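Local coordinates for protein dermonecrotic toxin (Pasteurella multocida, PDB 2EBF) that acts as a potent mitogenic, dermonecrotic toxin that induces bone resorption and is associated with severe progressive atrophic rhinitis in pigs, at residues Ala635-Asp639 with Met640-Ala644; Leu618-Glu622 with Ala623-Asp627; Arg189-Ala192 with Gly193-Glu197. All blocks are in the same frame, centred on the assembly; numbering follows the deposited sequence.

Contact 1 of 3, residues Ala635-Asp639 with Met640-Ala644; sequences ARLKD and MGLEA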
ATOM      1  N   ALA A 635      36.518 -24.870  14.409  1.00 28.68           N
ATOM      2  CA  ALA A 635      37.696 -25.648  14.005  1.00 29.10           C
ATOM      3  C   ALA A 635      37.469 -27.152  14.229  1.00 29.17           C
ATOM      4  O   ALA A 635      37.798 -27.979  13.368  1.00 28.88           O
ATOM      5  CB  ALA A 635      38.927 -25.165  14.764  1.00 29.19           C
ATOM      6  N   ARG A 636      36.885 -27.503  15.371  1.00 28.86           N
ATOM      7  CA  ARG A 636      36.572 -28.914  15.645  1.00 28.90           C
ATOM      8  C   ARG A 636      35.490 -29.444  14.700  1.00 28.57           C
ATOM      9  O   ARG A 636      35.610 -30.551  14.181  1.00 28.67           O
ATOM     10  CB  ARG A 636      36.197 -29.130  17.121  1.00 28.70           C
ATOM     11  CG  ARG A 636      35.969 -30.596  17.531  1.00 29.01           C
ATOM     12  CD  ARG A 636      37.105 -31.539  17.091  1.00 30.54           C
ATOM     13  NE  ARG A 636      36.752 -32.943  17.287  1.00 31.59           N
ATOM     14  CZ  ARG A 636      37.319 -33.965  16.651  1.00 33.53           C
ATOM     15  NH1 ARG A 636      38.282 -33.760  15.761  1.00 33.30           N
ATOM     16  NH2 ARG A 636      36.911 -35.199  16.901  1.00 34.16           N
ATOM     17  N   LEU A 637      34.447 -28.657  14.456  1.00 28.26           N
ATOM     18  CA  LEU A 637      33.414 -29.053  13.496  1.00 28.46           C
ATOM     19  C   LEU A 637      34.012 -29.389  12.125  1.00 29.21           C
ATOM     20  O   LEU A 637      33.593 -30.342  11.479  1.00 29.13           O
ATOM     21  CB  LEU A 637      32.348 -27.966  13.343  1.00 27.94           C
ATOM     22  CG  LEU A 637      31.367 -27.725  14.494  1.00 27.57           C
ATOM     23  CD1 LEU A 637      30.503 -26.501  14.192  1.00 27.19           C
ATOM     24  CD2 LEU A 637      30.486 -28.974  14.756  1.00 26.48           C
ATOM     25  N   LYS A 638      34.989 -28.590  11.703  1.00 30.68           N
ATOM     26  CA  LYS A 638      35.711 -28.805  10.449  1.00 31.83           C
ATOM     27  C   LYS A 638      36.455 -30.132  10.487  1.00 32.32           C
ATOM     28  O   LYS A 638      36.298 -30.959   9.584  1.00 32.62           O
ATOM     29  CB  LYS A 638      36.693 -27.657  10.205  1.00 32.24           C
ATOM     30  CG  LYS A 638      37.384 -27.699   8.846  1.00 33.71           C
ATOM     31  CD  LYS A 638      38.475 -26.651   8.782  1.00 36.34           C
ATOM     32  CE  LYS A 638      39.221 -26.689   7.460  1.00 37.50           C
ATOM     33  NZ  LYS A 638      40.525 -25.953   7.606  1.00 38.05           N
ATOM     34  N   ASP A 639      37.250 -30.335  11.539  1.00 32.80           N
ATOM     35  CA  ASP A 639      37.987 -31.587  11.722  1.00 33.50           C
ATOM     36  C   ASP A 639      37.075 -32.812  11.822  1.00 33.22           C
ATOM     37  O   ASP A 639      37.492 -33.918  11.482  1.00 33.61           O
ATOM     38  CB  ASP A 639      38.899 -31.514  12.952  1.00 33.99           C
ATOM     39  CG  ASP A 639      40.037 -30.525  12.783  1.00 35.98           C
ATOM     40  OD1 ASP A 639      40.181 -29.951  11.682  1.00 38.70           O
ATOM     41  OD2 ASP A 639      40.787 -30.315  13.762  1.00 38.88           O
ATOM     42  N   MET A 640      35.842 -32.616  12.287  1.00 32.46           N
ATOM     43  CA  MET A 640      34.841 -33.685  12.321  1.00 32.34           C
ATOM     44  C   MET A 640      34.230 -33.978  10.949  1.00 32.62           C
ATOM     45  O   MET A 640      33.456 -34.928  10.794  1.00 32.85           O
ATOM     46  CB  MET A 640      33.725 -33.354  13.311  1.00 31.85           C
ATOM     47  CG  MET A 640      34.140 -33.439  14.769  1.00 31.44           C
ATOM     48  SD  MET A 640      32.854 -32.834  15.867  1.00 32.36           S
ATOM     49  CE  MET A 640      31.652 -34.163  15.750  1.00 31.80           C
ATOM     50  N   GLY A 641      34.561 -33.153   9.962  1.00 32.71           N
ATOM     51  CA  GLY A 641      34.043 -33.329   8.606  1.00 32.77           C
ATOM     52  C   GLY A 641      32.706 -32.667   8.327  1.00 32.89           C
ATOM     53  O   GLY A 641      32.111 -32.898   7.273  1.00 32.61           O
ATOM     54  N   LEU A 642      32.227 -31.854   9.272  1.00 32.97           N
ATOM     55  CA  LEU A 642      30.967 -31.133   9.107  1.00 33.16           C
ATOM     56  C   LEU A 642      31.175 -29.863   8.297  1.00 32.84           C
ATOM     57  O   LEU A 642      32.293 -29.366   8.191  1.00 32.53           O
ATOM     58  CB  LEU A 642      30.341 -30.765  10.458  1.00 33.78           C
ATOM     59  CG  LEU A 642      29.516 -31.773  11.275  1.00 34.84           C
ATOM     60  CD1 LEU A 642      29.098 -32.982  10.457  1.00 35.58           C
ATOM     61  CD2 LEU A 642      30.270 -32.209  12.504  1.00 36.92           C
ATOM     62  N   GLU A 643      30.090 -29.334   7.747  1.00 32.68           N
ATOM     63  CA  GLU A 643      30.170 -28.123   6.942  1.00 33.48           C
ATOM     64  C   GLU A 643      30.060 -26.884   7.821  1.00 32.92           C
ATOM     65  O   GLU A 643      29.115 -26.749   8.593  1.00 32.64           O
ATOM     66  CB  GLU A 643      29.085 -28.105   5.865  1.00 33.94           C
ATOM     67  CG  GLU A 643      29.106 -29.301   4.901  1.00 37.20           C
ATOM     68  CD  GLU A 643      30.393 -29.419   4.084  1.00 41.90           C
ATOM     69  OE1 GLU A 643      30.765 -30.565   3.731  1.00 45.23           O
ATOM     70  OE2 GLU A 643      31.036 -28.385   3.790  1.00 43.19           O
ATOM     71  N   ALA A 644      31.024 -25.979   7.673  1.00 32.58           N
ATOM     72  CA  ALA A 644      31.053 -24.725   8.431  1.00 32.28           C
ATOM     73  C   ALA A 644      29.846 -23.839   8.153  1.00 31.52           C
ATOM     74  O   ALA A 644      29.342 -23.777   7.026  1.00 31.73           O
ATOM     75  CB  ALA A 644      32.338 -23.964   8.132  1.00 32.42           C
TER
HETATM   76  O   HOH W   1      34.688 -30.349   7.276  1.00 43.36           O
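M640 lies across R636, and L642 across L637, at the C-terminal end of helix 629-639, where the chain leaves the helix through a Schellman motif. The R636 and M640 side chains cross at about a right angle. M640 CG sits over one face of the guanidinium, toward its rim, 3.7 Å from R636 NE. The R636 chain reaches this place because it bends at chi2 (50°); its NH2 goes on to a salt bridge with D612, so the guanidinium is held in position while the methionine covers part of it. L637 and L642 meet obliquely through one methyl each, CD2 to CD2 at 3.9 Å, which is the apolar contact across the cap that commonly accompanies this motif. Helix 596-610 adds to that patch, I609 touching L637 and M640. The backbone bonds define the turn. M640 N keeps a helical bond to R636 O at 2.8 Å, nearly in line with the carbonyl. G641 N then reaches back to K638 O at 2.8 Å, coming from above the carbonyl plane, and L642 N bonds to L637 O at 3.0 Å. G641 takes positive phi (87°), a conformation that would jam a beta carbon against the preceding carbonyl. Beyond L642 the chain turns into strand 643-656 of the antiparallel sheet. A single water ties the last turn to the departing chain, donating to K638 O at 2.9 Å and to L642 O at 2.7 Å.

Contact 2 of 3, residues Leu618-Glu622 with Ala623-Asp627; sequences LVCME and AGSCD. With 2PO (phosphonate), chain D.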
ATOM      1  N   LEU A 618      35.979 -28.114  25.210  1.00 30.52           N
ATOM      2  CA  LEU A 618      35.822 -26.694  24.888  1.00 30.64           C
ATOM      3  C   LEU A 618      34.753 -26.006  25.722  1.00 30.87           C
ATOM      4  O   LEU A 618      34.674 -24.771  25.751  1.00 30.67           O
ATOM      5  CB  LEU A 618      35.479 -26.532  23.405  1.00 30.50           C
ATOM      6  CG  LEU A 618      36.580 -26.930  22.426  1.00 29.84           C
ATOM      7  CD1 LEU A 618      36.087 -26.780  21.013  1.00 29.29           C
ATOM      8  CD2 LEU A 618      37.849 -26.110  22.666  1.00 30.36           C
ATOM      9  N   VAL A 619      33.926 -26.810  26.386  1.00 31.17           N
ATOM     10  CA  VAL A 619      32.791 -26.303  27.146  1.00 31.57           C
ATOM     11  C   VAL A 619      33.220 -25.261  28.187  1.00 32.52           C
ATOM     12  O   VAL A 619      34.131 -25.494  28.972  1.00 31.79           O
ATOM     13  CB  VAL A 619      32.009 -27.457  27.801  1.00 31.37           C
ATOM     14  CG1 VAL A 619      31.036 -26.936  28.837  1.00 31.22           C
ATOM     15  CG2 VAL A 619      31.287 -28.257  26.727  1.00 30.73           C
ATOM     16  N   CYS A 620      32.554 -24.110  28.158  1.00 34.27           N
ATOM     17  CA  CYS A 620      32.835 -23.012  29.070  1.00 35.61           C
ATOM     18  C   CYS A 620      31.531 -22.581  29.741  1.00 36.55           C
ATOM     19  O   CYS A 620      30.489 -22.537  29.094  1.00 36.17           O
ATOM     20  CB  CYS A 620      33.439 -21.857  28.270  1.00 35.72           C
ATOM     21  SG  CYS A 620      33.931 -20.436  29.236  1.00 37.14           S
ATOM     22  N   MET A 621      31.571 -22.271  31.035  1.00 37.66           N
ATOM     23  CA  MET A 621      30.341 -21.846  31.716  1.00 39.67           C
ATOM     24  C   MET A 621      30.493 -20.702  32.720  1.00 39.44           C
ATOM     25  O   MET A 621      29.536 -20.353  33.418  1.00 39.42           O
ATOM     26  CB  MET A 621      29.591 -23.040  32.322  1.00 39.74           C
ATOM     27  CG  MET A 621      30.347 -23.867  33.334  1.00 41.39           C
ATOM     28  SD  MET A 621      29.822 -25.599  33.219  1.00 43.79           S
ATOM     29  CE  MET A 621      31.227 -26.315  32.374  1.00 44.91           C
ATOM     30  N   GLU A 622      31.686 -20.118  32.781  1.00 39.68           N
ATOM     31  CA  GLU A 622      31.900 -18.927  33.589  1.00 40.24           C
ATOM     32  C   GLU A 622      31.722 -17.680  32.738  1.00 40.04           C
ATOM     33  O   GLU A 622      32.503 -17.424  31.811  1.00 39.49           O
ATOM     34  CB  GLU A 622      33.273 -18.936  34.259  1.00 40.54           C
ATOM     35  CG  GLU A 622      33.548 -17.664  35.063  1.00 43.13           C
ATOM     36  CD  GLU A 622      34.478 -17.884  36.238  1.00 46.46           C
ATOM     37  OE1 GLU A 622      34.506 -17.009  37.136  1.00 48.45           O
ATOM     38  OE2 GLU A 622      35.174 -18.925  36.273  1.00 47.71           O
ATOM     39  N   ALA A 623      30.679 -16.920  33.074  1.00 40.04           N
ATOM     40  CA  ALA A 623      30.321 -15.680  32.392  1.00 40.30           C
ATOM     41  C   ALA A 623      31.523 -14.765  32.178  1.00 40.16           C
ATOM     42  O   ALA A 623      32.259 -14.464  33.113  1.00 40.56           O
ATOM     43  CB  ALA A 623      29.229 -14.955  33.172  1.00 40.33           C
ATOM     44  N   GLY A 624      31.729 -14.351  30.937  1.00 40.16           N
ATOM     45  CA  GLY A 624      32.803 -13.421  30.619  1.00 39.97           C
ATOM     46  C   GLY A 624      34.146 -14.024  30.259  1.00 39.96           C
ATOM     47  O   GLY A 624      35.031 -13.303  29.793  1.00 40.09           O
ATOM     48  N   SER A 625      34.314 -15.333  30.460  1.00 39.87           N
ATOM     49  CA  SER A 625      35.599 -15.980  30.160  1.00 39.78           C
ATOM     50  C   SER A 625      35.547 -16.935  28.961  1.00 39.28           C
ATOM     51  O   SER A 625      36.458 -17.733  28.758  1.00 39.07           O
ATOM     52  CB  SER A 625      36.147 -16.699  31.396  1.00 40.25           C
ATOM     53  OG  SER A 625      35.557 -17.975  31.541  1.00 41.98           O
ATOM     54  N   CYS A 626      34.492 -16.833  28.159  1.00 38.73           N
ATOM     55  CA  CYS A 626      34.274 -17.768  27.062  1.00 38.09           C
ATOM     56  C   CYS A 626      34.409 -17.126  25.682  1.00 37.96           C
ATOM     57  O   CYS A 626      34.024 -17.724  24.681  1.00 37.42           O
ATOM     58  CB  CYS A 626      32.888 -18.406  27.196  1.00 38.26           C
ATOM     59  SG  CYS A 626      32.466 -19.067  28.834  1.00 38.29           S
ATOM     60  N   ASP A 627      34.968 -15.921  25.617  1.00 37.97           N
ATOM     61  CA  ASP A 627      34.958 -15.147  24.361  1.00 38.19           C
ATOM     62  C   ASP A 627      35.698 -15.786  23.176  1.00 37.40           C
ATOM     63  O   ASP A 627      35.405 -15.471  22.016  1.00 37.37           O
ATOM     64  CB  ASP A 627      35.469 -13.723  24.589  1.00 38.62           C
ATOM     65  CG  ASP A 627      34.538 -12.889  25.452  1.00 40.48           C
ATOM     66  OD1 ASP A 627      33.493 -13.397  25.919  1.00 41.33           O
ATOM     67  OD2 ASP A 627      34.862 -11.705  25.662  1.00 43.59           O
TER
HETATM   68  P   2PO D1327      38.091 -14.688  27.531  0.50 52.54           P
HETATM   69  O1P 2PO D1327      36.474 -14.253  27.513  0.50 50.29           O
HETATM   70  O2P 2PO D1327      38.953 -14.804  26.098  0.50 51.05           O
HETATM   71  O3P 2PO D1327      38.840 -14.995  28.999  0.50 51.48           O
HETATM   72  O   HOH W   2      28.788 -17.664  35.085  1.00 61.89           O
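E622 O is gripped twice by S625, from OG at 3.1 Å and from the backbone N at 3.1 Å. Both donors approach from the same face of the carbonyl plane, each tilted by roughly 25°. The amide bond closes a type II beta turn from E622 to S625, with G624 at its third position in the positive-phi conformation (90°) that this turn needs. The hydroxyl can add its bond because OG stands between the backbone N and the carbonyl carbon of S625 (chi1 82°), facing back over the turn and 3.7 Å from E622 CB. Outside the turn, a water donates to M621 O and accepts from A623 N at 2.9 Å. A second, covalent tie spans the loop: C620 SG and C626 SG form a disulfide of 2.0 Å. Both beta carbons point into the loop, and SG of C620, anti to the backbone N, meets that of C626, which lies beside its own N. C620 also packs on V629 of the following helix, and C626, which is buried, on S683 and Q686. Beside the S625-D627 end of the loop a phosphonate is bound: D627 N donates to its O1P at 2.9 Å, and S625 C lies 3.2 Å from the same oxygen. G624 to S628 line this small pocket, the D627 side chain lying against O1P as well. C626 beside it, just ahead of helix 629-639, is consistent with the nucleophile of the thiol protease-like catalytic triad of this C-terminal region, its sulfur here being held in the disulfide.

Contact 3 of 3, residues Arg189-Ala192 with Gly193-Glu197; sequences RGYA and GAIPE. With GLC (alpha-D-glucopyranose), chain B; GLC (alpha-D-glucopyranose), chain C.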
ATOM      1  N   ARG A 189     -10.544  21.882   1.083  1.00 29.72           N
ATOM      2  CA  ARG A 189     -11.401  23.062   0.968  1.00 30.36           C
ATOM      3  C   ARG A 189     -12.860  22.664   0.749  1.00 30.53           C
ATOM      4  O   ARG A 189     -13.673  23.483   0.337  1.00 29.97           O
ATOM      5  CB  ARG A 189     -10.927  23.962  -0.181  1.00 30.49           C
ATOM      6  CG  ARG A 189      -9.497  24.512  -0.033  1.00 32.91           C
ATOM      7  CD  ARG A 189      -9.451  25.728   0.865  1.00 37.36           C
ATOM      8  NE  ARG A 189      -8.092  26.251   1.031  1.00 40.92           N
ATOM      9  CZ  ARG A 189      -7.249  25.895   2.000  1.00 41.60           C
ATOM     10  NH1 ARG A 189      -7.602  24.997   2.914  1.00 43.03           N
ATOM     11  NH2 ARG A 189      -6.044  26.437   2.052  1.00 42.66           N
ATOM     12  N   GLY A 190     -13.179  21.405   1.024  1.00 30.97           N
ATOM     13  CA  GLY A 190     -14.505  20.866   0.751  1.00 31.54           C
ATOM     14  C   GLY A 190     -15.476  21.035   1.897  1.00 32.39           C
ATOM     15  O   GLY A 190     -15.378  21.991   2.677  1.00 32.30           O
ATOM     16  N   TYR A 191     -16.401  20.085   2.007  1.00 32.96           N
ATOM     17  CA  TYR A 191     -17.549  20.197   2.898  1.00 34.06           C
ATOM     18  C   TYR A 191     -17.377  19.387   4.180  1.00 34.55           C
ATOM     19  O   TYR A 191     -17.125  18.189   4.137  1.00 34.32           O
ATOM     20  CB  TYR A 191     -18.811  19.760   2.144  1.00 34.17           C
ATOM     21  CG  TYR A 191     -20.105  19.838   2.922  1.00 35.09           C
ATOM     22  CD1 TYR A 191     -20.719  21.063   3.171  1.00 36.18           C
ATOM     23  CD2 TYR A 191     -20.738  18.681   3.378  1.00 35.76           C
ATOM     24  CE1 TYR A 191     -21.918  21.136   3.876  1.00 36.21           C
ATOM     25  CE2 TYR A 191     -21.931  18.741   4.076  1.00 35.40           C
ATOM     26  CZ  TYR A 191     -22.518  19.969   4.322  1.00 36.13           C
ATOM     27  OH  TYR A 191     -23.706  20.032   5.020  1.00 35.99           O
ATOM     28  N   ALA A 192     -17.520  20.051   5.320  1.00 35.26           N
ATOM     29  CA  ALA A 192     -17.356  19.394   6.614  1.00 36.46           C
ATOM     30  C   ALA A 192     -18.669  19.293   7.386  1.00 37.13           C
ATOM     31  O   ALA A 192     -18.683  18.871   8.542  1.00 37.46           O
ATOM     32  CB  ALA A 192     -16.319  20.119   7.435  1.00 36.42           C
ATOM     33  N   GLY A 193     -19.769  19.674   6.746  1.00 37.88           N
ATOM     34  CA  GLY A 193     -21.061  19.743   7.424  1.00 38.91           C
ATOM     35  C   GLY A 193     -21.765  18.404   7.518  1.00 39.62           C
ATOM     36  O   GLY A 193     -21.184  17.364   7.206  1.00 39.63           O
ATOM     37  N   ALA A 194     -23.027  18.437   7.941  1.00 40.25           N
ATOM     38  CA  ALA A 194     -23.811  17.221   8.119  1.00 41.15           C
ATOM     39  C   ALA A 194     -24.578  16.846   6.856  1.00 41.85           C
ATOM     40  O   ALA A 194     -24.847  17.696   6.007  1.00 41.85           O
ATOM     41  CB  ALA A 194     -24.756  17.372   9.300  1.00 41.43           C
ATOM     42  N   ILE A 195     -24.917  15.564   6.738  1.00 42.77           N
ATOM     43  CA  ILE A 195     -25.666  15.052   5.591  1.00 43.83           C
ATOM     44  C   ILE A 195     -27.129  14.800   5.986  1.00 44.82           C
ATOM     45  O   ILE A 195     -27.395  14.030   6.911  1.00 45.07           O
ATOM     46  CB  ILE A 195     -25.031  13.752   5.016  1.00 43.67           C
ATOM     47  CG1 ILE A 195     -23.550  13.967   4.650  1.00 43.47           C
ATOM     48  CG2 ILE A 195     -25.846  13.209   3.828  1.00 43.58           C
ATOM     49  CD1 ILE A 195     -23.292  14.925   3.475  1.00 43.07           C
ATOM     50  N   PRO A 196     -28.078  15.458   5.291  1.00 45.60           N
ATOM     51  CA  PRO A 196     -29.510  15.309   5.574  1.00 46.40           C
ATOM     52  C   PRO A 196     -29.954  13.856   5.467  1.00 47.21           C
ATOM     53  O   PRO A 196     -29.530  13.141   4.553  1.00 47.03           O
ATOM     54  CB  PRO A 196     -30.180  16.143   4.475  1.00 46.22           C
ATOM     55  CG  PRO A 196     -29.150  17.126   4.066  1.00 45.98           C
ATOM     56  CD  PRO A 196     -27.840  16.401   4.185  1.00 45.63           C
ATOM     57  N   GLU A 197     -30.806  13.436   6.399  1.00 48.31           N
ATOM     58  CA  GLU A 197     -31.265  12.047   6.466  1.00 49.33           C
ATOM     59  C   GLU A 197     -32.109  11.636   5.264  1.00 49.29           C
ATOM     60  O   GLU A 197     -32.221  10.444   4.962  1.00 49.57           O
ATOM     61  CB  GLU A 197     -32.014  11.787   7.775  1.00 49.36           C
ATOM     62  CG  GLU A 197     -31.115  11.832   9.012  1.00 50.28           C
ATOM     63  CD  GLU A 197     -31.861  11.589  10.319  1.00 50.53           C
ATOM     64  OE1 GLU A 197     -33.112  11.484  10.305  1.00 51.76           O
ATOM     65  OE2 GLU A 197     -31.184  11.504  11.370  1.00 52.61           O
TER
HETATM   66  C1  GLC B   1     -11.572  24.594   4.539  1.00 46.91           C
HETATM   67  C2  GLC B   1     -10.507  25.599   4.980  1.00 47.21           C
HETATM   68  C3  GLC B   1     -11.110  26.997   5.106  1.00 47.65           C
HETATM   69  C4  GLC B   1     -11.810  27.409   3.806  1.00 47.94           C
HETATM   70  C5  GLC B   1     -12.783  26.340   3.312  1.00 47.37           C
HETATM   71  C6  GLC B   1     -13.206  26.653   1.882  1.00 47.52           C
HETATM   72  O2  GLC B   1      -9.916  25.184   6.222  1.00 46.02           O
HETATM   73  O3  GLC B   1     -10.071  27.929   5.418  1.00 48.02           O
HETATM   74  O4  GLC B   1     -12.540  28.628   4.009  1.00 48.25           O
HETATM   75  O5  GLC B   1     -12.208  25.027   3.331  1.00 46.69           O
HETATM   76  O6  GLC B   1     -14.288  25.795   1.504  1.00 48.23           O
HETATM   77  C1  GLC C   2     -13.259  23.180   5.466  1.00 46.44           C
HETATM   78  C2  GLC C   2     -14.592  23.315   6.209  1.00 47.19           C
HETATM   79  C3  GLC C   2     -14.352  23.435   7.717  1.00 46.81           C
HETATM   80  C4  GLC C   2     -13.497  22.271   8.230  1.00 45.80           C
HETATM   81  C5  GLC C   2     -12.211  22.092   7.403  1.00 44.69           C
HETATM   82  C6  GLC C   2     -11.461  20.805   7.769  1.00 43.25           C
HETATM   83  O1  GLC C   2     -12.522  24.399   5.590  1.00 47.19           O
HETATM   84  O2  GLC C   2     -15.342  24.445   5.732  1.00 47.70           O
HETATM   85  O3  GLC C   2     -15.608  23.443   8.401  1.00 47.92           O
HETATM   86  O4  GLC C   2     -13.202  22.465   9.616  1.00 44.23           O
HETATM   87  O5  GLC C   2     -12.490  22.080   5.993  1.00 45.35           O
HETATM   88  O6  GLC C   2     -12.190  19.627   7.376  1.00 40.20           O
HETATM   89  O   HOH W   3     -19.097  16.755   5.396  1.00 59.87           O
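The chain is extended at Y191, bends at A192 (psi 7°) and is extended again from G193 through I195, so that G193 folds back over the ring of Y191. Its backbone N lies over the ring centre, 3.5 Å above the plane, and its CA makes a CH-pi contact with the same face, 3.8 Å from the centroid and 27° off the normal. The absence of a side chain at G193 matters here, since a beta carbon in that place would run into Y191 OH. The ring is carried under the bend by a first torsion that sets CG opposite the backbone N (chi1 -179°). At the far edge of the ring, Y191 OH donates to A194 O at 2.8 Å, the acceptor lying close to the ring plane, so this bond and the glycine above together limit how the ring can turn. I195 comes in obliquely, its CD1 methyl 4.1 Å from Y191 CE2. This turn belongs to the loop between helix 171-180 and strand 205-207 in the C2 part of the toxin; Y262 and V206 both pack on Y191 and I195. A water inside the bend donates to Y191 O at 2.7 Å and to G193 O at 2.8 Å. The start of the loop borders a glycan site that also includes L104, F188 and R312. Two alpha-glucoses joined C1 to C1 through one oxygen, as in trehalose, lie along it. O6 of the chain B glucose donates to R189 O at 2.7 Å, while the aliphatic part of the R189 side chain runs beside that sugar. The chain C glucose meets the bend itself, its O3 resting 3.5 Å from A192 CB.

Contacts 2 and 1 follow each other along the C3 part of the toxin, before the start and at the end of helix 629-639. Their centres are 21 Å apart and their nearest atoms about 5 Å; they do not touch. L618 of contact 2 packs on K632 and V633, which lie in that same helix. The phosphonate pocket belongs to contact 2, at the helix start, whereas contact 1 delivers the chain into strand 643-656. Contact 3 stands apart in the C2 part, on the opposite side of the chain's centre, its centre 73 Å from that of contact 1 and 70 Å from that of contact 2. Its glycan site is therefore remote from the phosphonate.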